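PDB 4WXJ: glutamate receptor IIB,Glutamate receptor IIB from Drosophila melanogaster, which probably acts as a glutamate-gated ion channel subunit of the muscle postsynaptic membrane, the chain here being its ligand-binding domain with glutamate bound. Local coordinates for residues Thr110-Lys124 and Leu214-Ile228. Numbering follows the deposited sequence.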
loop_
_atom_site.group_PDB
_atom_site.type_symbol
_atom_site.label_atom_id
_atom_site.label_comp_id
_atom_site.label_asym_id
_atom_site.label_seq_id
_atom_site.Cartn_x
_atom_site.Cartn_y
_atom_site.Cartn_z
ATOM N N THR A 110 -3.238 -12.416 -7.747
ATOM C CA THR A 110 -2.142 -13.132 -8.378
ATOM C C THR A 110 -1.163 -13.553 -7.296
ATOM O O THR A 110 -1.347 -13.223 -6.122
ATOM C CB THR A 110 -1.408 -12.266 -9.419
ATOM O OG1 THR A 110 -0.785 -11.153 -8.765
ATOM C CG2 THR A 110 -2.376 -11.756 -10.475
ATOM N N VAL A 111 -0.127 -14.284 -7.685
ATOM C CA VAL A 111 1.012 -14.477 -6.802
ATOM C C VAL A 111 1.559 -13.095 -6.468
ATOM O O VAL A 111 1.449 -12.178 -7.282
ATOM C CB VAL A 111 2.118 -15.336 -7.439
ATOM C CG1 VAL A 111 1.642 -16.761 -7.636
ATOM C CG2 VAL A 111 2.574 -14.731 -8.763
ATOM N N PRO A 112 2.146 -12.931 -5.276
ATOM C CA PRO A 112 2.644 -11.589 -4.957
ATOM C C PRO A 112 3.813 -11.154 -5.834
ATOM O O PRO A 112 4.583 -12.004 -6.281
ATOM C CB PRO A 112 3.095 -11.716 -3.499
ATOM C CG PRO A 112 2.399 -12.925 -2.970
ATOM C CD PRO A 112 2.276 -13.854 -4.135
ATOM N N PHE A 113 3.936 -9.850 -6.073
ATOM C CA PHE A 113 5.085 -9.306 -6.795
ATOM C C PHE A 113 6.034 -8.567 -5.853
ATOM O O PHE A 113 7.090 -8.097 -6.271
ATOM C CB PHE A 113 4.629 -8.374 -7.928
ATOM C CG PHE A 113 3.826 -7.186 -7.470
ATOM C CD1 PHE A 113 4.453 -6.028 -7.039
ATOM C CD2 PHE A 113 2.440 -7.218 -7.502
ATOM C CE1 PHE A 113 3.714 -4.932 -6.632
ATOM C CE2 PHE A 113 1.697 -6.127 -7.096
ATOM C CZ PHE A 113 2.333 -4.982 -6.660
ATOM N N MET A 114 5.659 -8.477 -4.581
ATOM C CA MET A 114 6.503 -7.824 -3.586
ATOM C C MET A 114 6.154 -8.296 -2.180
ATOM O O MET A 114 4.979 -8.422 -1.828
ATOM C CB MET A 114 6.362 -6.303 -3.683
ATOM C CG MET A 114 7.452 -5.527 -2.954
ATOM S SD MET A 114 7.352 -3.739 -3.205
ATOM C CE MET A 114 7.648 -3.607 -4.965
ATOM N N GLN A 115 7.185 -8.570 -1.387
ATOM C CA GLN A 115 7.013 -8.922 0.016
ATOM C C GLN A 115 7.511 -7.760 0.862
ATOM O O GLN A 115 8.420 -7.032 0.459
ATOM C CB GLN A 115 7.759 -10.218 0.363
ATOM C CG GLN A 115 9.251 -10.184 0.090
ATOM C CD GLN A 115 9.944 -11.486 0.461
ATOM O OE1 GLN A 115 9.425 -12.572 0.205
ATOM N NE2 GLN A 115 11.120 -11.381 1.067
ATOM N N LEU A 116 6.904 -7.584 2.029
ATOM C CA LEU A 116 7.170 -6.421 2.861
ATOM C C LEU A 116 6.792 -6.688 4.313
ATOM O O LEU A 116 6.362 -7.788 4.668
ATOM C CB LEU A 116 6.392 -5.209 2.335
ATOM C CG LEU A 116 4.898 -5.459 2.124
ATOM C CD1 LEU A 116 4.069 -4.270 2.584
ATOM C CD2 LEU A 116 4.614 -5.771 0.661
ATOM N N GLY A 117 6.955 -5.667 5.146
ATOM C CA GLY A 117 6.534 -5.724 6.528
ATOM C C GLY A 117 5.957 -4.392 6.960
ATOM O O GLY A 117 5.690 -3.521 6.131
ATOM N N ILE A 118 5.772 -4.245 8.267
ATOM C CA ILE A 118 5.257 -3.020 8.862
ATOM C C ILE A 118 6.300 -2.456 9.818
ATOM O O ILE A 118 7.038 -3.207 10.456
ATOM C CB ILE A 118 3.934 -3.274 9.616
ATOM C CG1 ILE A 118 2.854 -3.771 8.651
ATOM C CG2 ILE A 118 3.460 -2.009 10.330
ATOM C CD1 ILE A 118 1.624 -4.328 9.346
ATOM N N SER A 119 6.368 -1.133 9.912
ATOM C CA SER A 119 7.261 -0.499 10.870
ATOM C C SER A 119 6.745 0.885 11.243
ATOM O O SER A 119 5.633 1.267 10.869
ATOM C CB SER A 119 8.681 -0.413 10.308
ATOM O OG SER A 119 9.621 -0.172 11.343
ATOM N N ILE A 120 7.561 1.628 11.984
ATOM C CA ILE A 120 7.147 2.902 12.559
ATOM C C ILE A 120 7.926 4.067 11.953
ATOM O O ILE A 120 9.149 4.125 12.063
ATOM C CB ILE A 120 7.349 2.907 14.089
ATOM C CG1 ILE A 120 6.636 1.715 14.735
ATOM C CG2 ILE A 120 6.840 4.216 14.691
ATOM C CD1 ILE A 120 7.095 1.428 16.150
ATOM N N LEU A 121 7.210 4.991 11.316
ATOM C CA LEU A 121 7.813 6.225 10.823
ATOM C C LEU A 121 7.705 7.292 11.902
ATOM O O LEU A 121 6.612 7.568 12.404
ATOM C CB LEU A 121 7.135 6.699 9.535
ATOM C CG LEU A 121 7.662 8.019 8.959
ATOM C CD1 LEU A 121 9.110 7.882 8.523
ATOM C CD2 LEU A 121 6.796 8.487 7.802
ATOM N N SER A 122 8.839 7.892 12.250
ATOM C CA SER A 122 8.888 8.862 13.335
ATOM C C SER A 122 9.750 10.072 12.996
ATOM O O SER A 122 10.602 10.021 12.108
ATOM C CB SER A 122 9.419 8.202 14.607
ATOM O OG SER A 122 9.520 9.145 15.659
ATOM N N TYR A 123 9.508 11.161 13.715
ATOM C CA TYR A 123 10.361 12.336 13.651
ATOM C C TYR A 123 11.632 12.031 14.433
ATOM O O TYR A 123 11.574 11.390 15.481
ATOM C CB TYR A 123 9.642 13.557 14.230
ATOM C CG TYR A 123 10.211 14.888 13.794
ATOM C CD1 TYR A 123 9.740 15.525 12.654
ATOM C CD2 TYR A 123 11.208 15.516 14.529
ATOM C CE1 TYR A 123 10.251 16.744 12.253
ATOM C CE2 TYR A 123 11.726 16.735 14.136
ATOM C CZ TYR A 123 11.242 17.345 12.997
ATOM O OH TYR A 123 11.755 18.559 12.600
ATOM N N LYS A 124 12.775 12.472 13.920
ATOM C CA LYS A 124 14.046 12.243 14.598
ATOM C C LYS A 124 14.076 12.925 15.963
ATOM O O LYS A 124 13.428 13.952 16.169
ATOM C CB LYS A 124 15.209 12.736 13.735
ATOM C CG LYS A 124 15.597 11.776 12.625
ATOM C CD LYS A 124 16.746 12.316 11.791
ATOM C CE LYS A 124 17.298 11.248 10.863
ATOM N NZ LYS A 124 18.106 11.828 9.754
ATOM N N LEU A 214 13.167 12.577 9.262
ATOM C CA LEU A 214 12.415 11.388 9.655
ATOM C C LEU A 214 13.312 10.158 9.767
ATOM O O LEU A 214 14.366 10.085 9.139
ATOM C CB LEU A 214 11.298 11.117 8.647
ATOM C CG LEU A 214 10.330 12.273 8.393
ATOM C CD1 LEU A 214 9.294 11.867 7.358
ATOM C CD2 LEU A 214 9.660 12.715 9.685
ATOM N N THR A 215 12.877 9.193 10.571
ATOM C CA THR A 215 13.616 7.948 10.751
ATOM C C THR A 215 12.672 6.803 11.105
ATOM O O THR A 215 11.508 7.024 11.444
ATOM C CB THR A 215 14.690 8.080 11.853
ATOM O OG1 THR A 215 15.476 6.882 11.908
ATOM C CG2 THR A 215 14.048 8.332 13.214
ATOM N N GLN A 216 13.186 5.580 11.024
ATOM C CA GLN A 216 12.418 4.394 11.377
ATOM C C GLN A 216 12.697 4.006 12.825
ATOM O O GLN A 216 13.849 4.019 13.263
ATOM C CB GLN A 216 12.762 3.235 10.437
ATOM C CG GLN A 216 11.966 1.955 10.694
ATOM C CD GLN A 216 12.401 0.797 9.814
ATOM O OE1 GLN A 216 12.341 -0.361 10.226
ATOM N NE2 GLN A 216 12.833 1.100 8.593
ATOM N N ILE A 217 11.642 3.671 13.564
ATOM C CA ILE A 217 11.788 3.171 14.927
ATOM C C ILE A 217 11.661 1.651 14.948
ATOM O O ILE A 217 10.669 1.094 14.480
ATOM C CB ILE A 217 10.740 3.783 15.880
ATOM C CG1 ILE A 217 11.013 5.276 16.071
ATOM C CG2 ILE A 217 10.755 3.061 17.236
ATOM C CD1 ILE A 217 9.972 6.003 16.908
ATOM N N GLY A 218 12.675 0.992 15.499
ATOM C CA GLY A 218 12.641 -0.444 15.688
ATOM C C GLY A 218 12.786 -1.237 14.407
ATOM O O GLY A 218 13.127 -0.696 13.353
ATOM N N GLU A 219 12.520 -2.536 14.510
ATOM C CA GLU A 219 12.639 -3.455 13.389
ATOM C C GLU A 219 11.327 -3.574 12.626
ATOM O O GLU A 219 10.268 -3.190 13.124
ATOM C CB GLU A 219 13.069 -4.839 13.883
ATOM C CG GLU A 219 14.462 -4.884 14.485
ATOM C CD GLU A 219 15.543 -5.067 13.439
ATOM O OE1 GLU A 219 15.505 -6.083 12.713
ATOM O OE2 GLU A 219 16.432 -4.195 13.343
ATOM N N SER A 220 11.404 -4.116 11.416
ATOM C CA SER A 220 10.208 -4.471 10.670
ATOM C C SER A 220 9.524 -5.646 11.355
ATOM O O SER A 220 10.191 -6.526 11.894
ATOM C CB SER A 220 10.558 -4.824 9.223
ATOM O OG SER A 220 9.437 -5.360 8.538
ATOM N N PHE A 221 8.195 -5.648 11.342
ATOM C CA PHE A 221 7.429 -6.772 11.868
ATOM C C PHE A 221 6.266 -7.102 10.941
ATOM O O PHE A 221 5.793 -6.249 10.190
ATOM C CB PHE A 221 6.917 -6.474 13.281
ATOM C CG PHE A 221 6.167 -5.179 13.399
ATOM C CD1 PHE A 221 4.808 -5.122 13.139
ATOM C CD2 PHE A 221 6.819 -4.019 13.786
ATOM C CE1 PHE A 221 4.115 -3.929 13.253
ATOM C CE2 PHE A 221 6.130 -2.825 13.902
ATOM C CZ PHE A 221 4.778 -2.780 13.635
ATOM N N GLY A 222 5.819 -8.353 11.001
ATOM C CA GLY A 222 4.748 -8.829 10.147
ATOM C C GLY A 222 5.265 -9.337 8.814
ATOM O O GLY A 222 6.389 -9.027 8.416
ATOM N N GLU A 223 4.436 -10.124 8.133
ATOM C CA GLU A 223 4.742 -10.634 6.798
ATOM C C GLU A 223 3.598 -10.305 5.849
ATOM O O GLU A 223 2.566 -10.976 5.861
ATOM C CB GLU A 223 4.971 -12.148 6.827
ATOM C CG GLU A 223 6.208 -12.596 7.586
ATOM C CD GLU A 223 6.372 -14.108 7.578
ATOM O OE1 GLU A 223 5.962 -14.752 6.586
ATOM O OE2 GLU A 223 6.903 -14.655 8.567
ATOM N N LYS A 224 3.785 -9.274 5.031
ATOM C CA LYS A 224 2.741 -8.821 4.118
ATOM C C LYS A 224 3.204 -8.917 2.667
ATOM O O LYS A 224 4.402 -8.975 2.391
ATOM C CB LYS A 224 2.327 -7.388 4.461
ATOM C CG LYS A 224 1.921 -7.188 5.920
ATOM C CD LYS A 224 0.762 -8.096 6.339
ATOM C CE LYS A 224 0.548 -8.074 7.848
ATOM N NZ LYS A 224 -0.313 -9.204 8.304
ATOM N N HIS A 225 2.240 -8.938 1.749
ATOM C CA HIS A 225 2.520 -9.113 0.328
ATOM C C HIS A 225 1.672 -8.184 -0.531
ATOM O O HIS A 225 0.494 -7.968 -0.241
ATOM C CB HIS A 225 2.254 -10.560 -0.106
ATOM C CG HIS A 225 2.782 -11.596 0.842
ATOM N ND1 HIS A 225 4.081 -12.036 0.808
ATOM C CD2 HIS A 225 2.166 -12.285 1.834
ATOM C CE1 HIS A 225 4.257 -12.952 1.752
ATOM N NE2 HIS A 225 3.115 -13.120 2.381
ATOM N N TYR A 226 2.275 -7.647 -1.590
ATOM C CA TYR A 226 1.529 -6.941 -2.628
ATOM C C TYR A 226 1.184 -7.905 -3.752
ATOM O O TYR A 226 2.042 -8.653 -4.220
ATOM C CB TYR A 226 2.325 -5.770 -3.204
ATOM C CG TYR A 226 2.613 -4.638 -2.246
ATOM C CD1 TYR A 226 1.834 -4.427 -1.115
ATOM C CD2 TYR A 226 3.669 -3.771 -2.483
ATOM C CE1 TYR A 226 2.107 -3.385 -0.248
ATOM C CE2 TYR A 226 3.947 -2.730 -1.624
ATOM C CZ TYR A 226 3.165 -2.541 -0.509
ATOM O OH TYR A 226 3.447 -1.499 0.342
ATOM N N GLY A 227 -0.071 -7.869 -4.189
ATOM C CA GLY A 227 -0.527 -8.703 -5.284
ATOM C C GLY A 227 -1.416 -7.924 -6.233
ATOM O O GLY A 227 -2.032 -6.929 -5.847
ATOM N N ILE A 228 -1.470 -8.369 -7.482
ATOM C CA ILE A 228 -2.400 -7.801 -8.445
ATOM C C ILE A 228 -3.779 -8.397 -8.199
ATOM O O ILE A 228 -3.941 -9.617 -8.174
ATOM C CB ILE A 228 -1.959 -8.067 -9.897
ATOM C CG1 ILE A 228 -0.660 -7.310 -10.193
ATOM C CG2 ILE A 228 -3.065 -7.650 -10.873
ATOM C CD1 ILE A 228 -0.110 -7.522 -11.595
#
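Tyr-226 meets Phe-113 of segment 110-124 and, on the antiparallel strand that follows, Met-114 and Leu-116, a worked example of how a strand pair can hold a ligand-pocket residue in place. In the two-lobed clamshell of ionotropic glutamate receptor ligand-binding domains such a pair runs between the lobes, consistent with a pocket residue at the cleft. At the root, Tyr-226 CB lies over one face of the Phe-113 ring, offset toward the rim and 3.5 Å from Phe-113 CZ, a CH-pi contact. Tyr-226 CG, CD1 and CZ lie under Leu-116 CD2, which stands over the centre of the Tyr-226 ring, 3.5 Å from the centroid and 7° off the normal. On the CD2 and CE2 side, Met-114 SD approaches Tyr-226 CD2 obliquely at 3.8 Å in a Met-aromatic contact. Leu-116 CD1 reaches Tyr-226 CE1 and OH. With its CG between backbone N and carbonyl carbon (chi1 52°), Leu-116 brings both methyls to the tyrosine ring. At the tip, Tyr-226 OH hydrogen-bonds to Glu-200, a glutamate-binding residue, and to Thr-202, and the side chain also touches the bound glutamate. Two backbone bonds hold the root: Tyr-226 N donates to Met-114 O at 2.8 Å and Phe-113 N to Tyr-226 O at 2.9 Å. Farther along, a beta bulge shifts the register between Leu-116 and Ile-118, and Ile-118 O lies over one face of the Phe-221 ring. A leucine in place of Tyr-226 would probably leave Glu-200 and Thr-202 without their shared hydroxyl partner and Leu-116 without an aromatic face to cover. The chemistry thus joins apolar packing along the ring to polar bonding at its tip, which suggests that the strand pair probably helps to set the tyrosine's position beside the neurotransmitter.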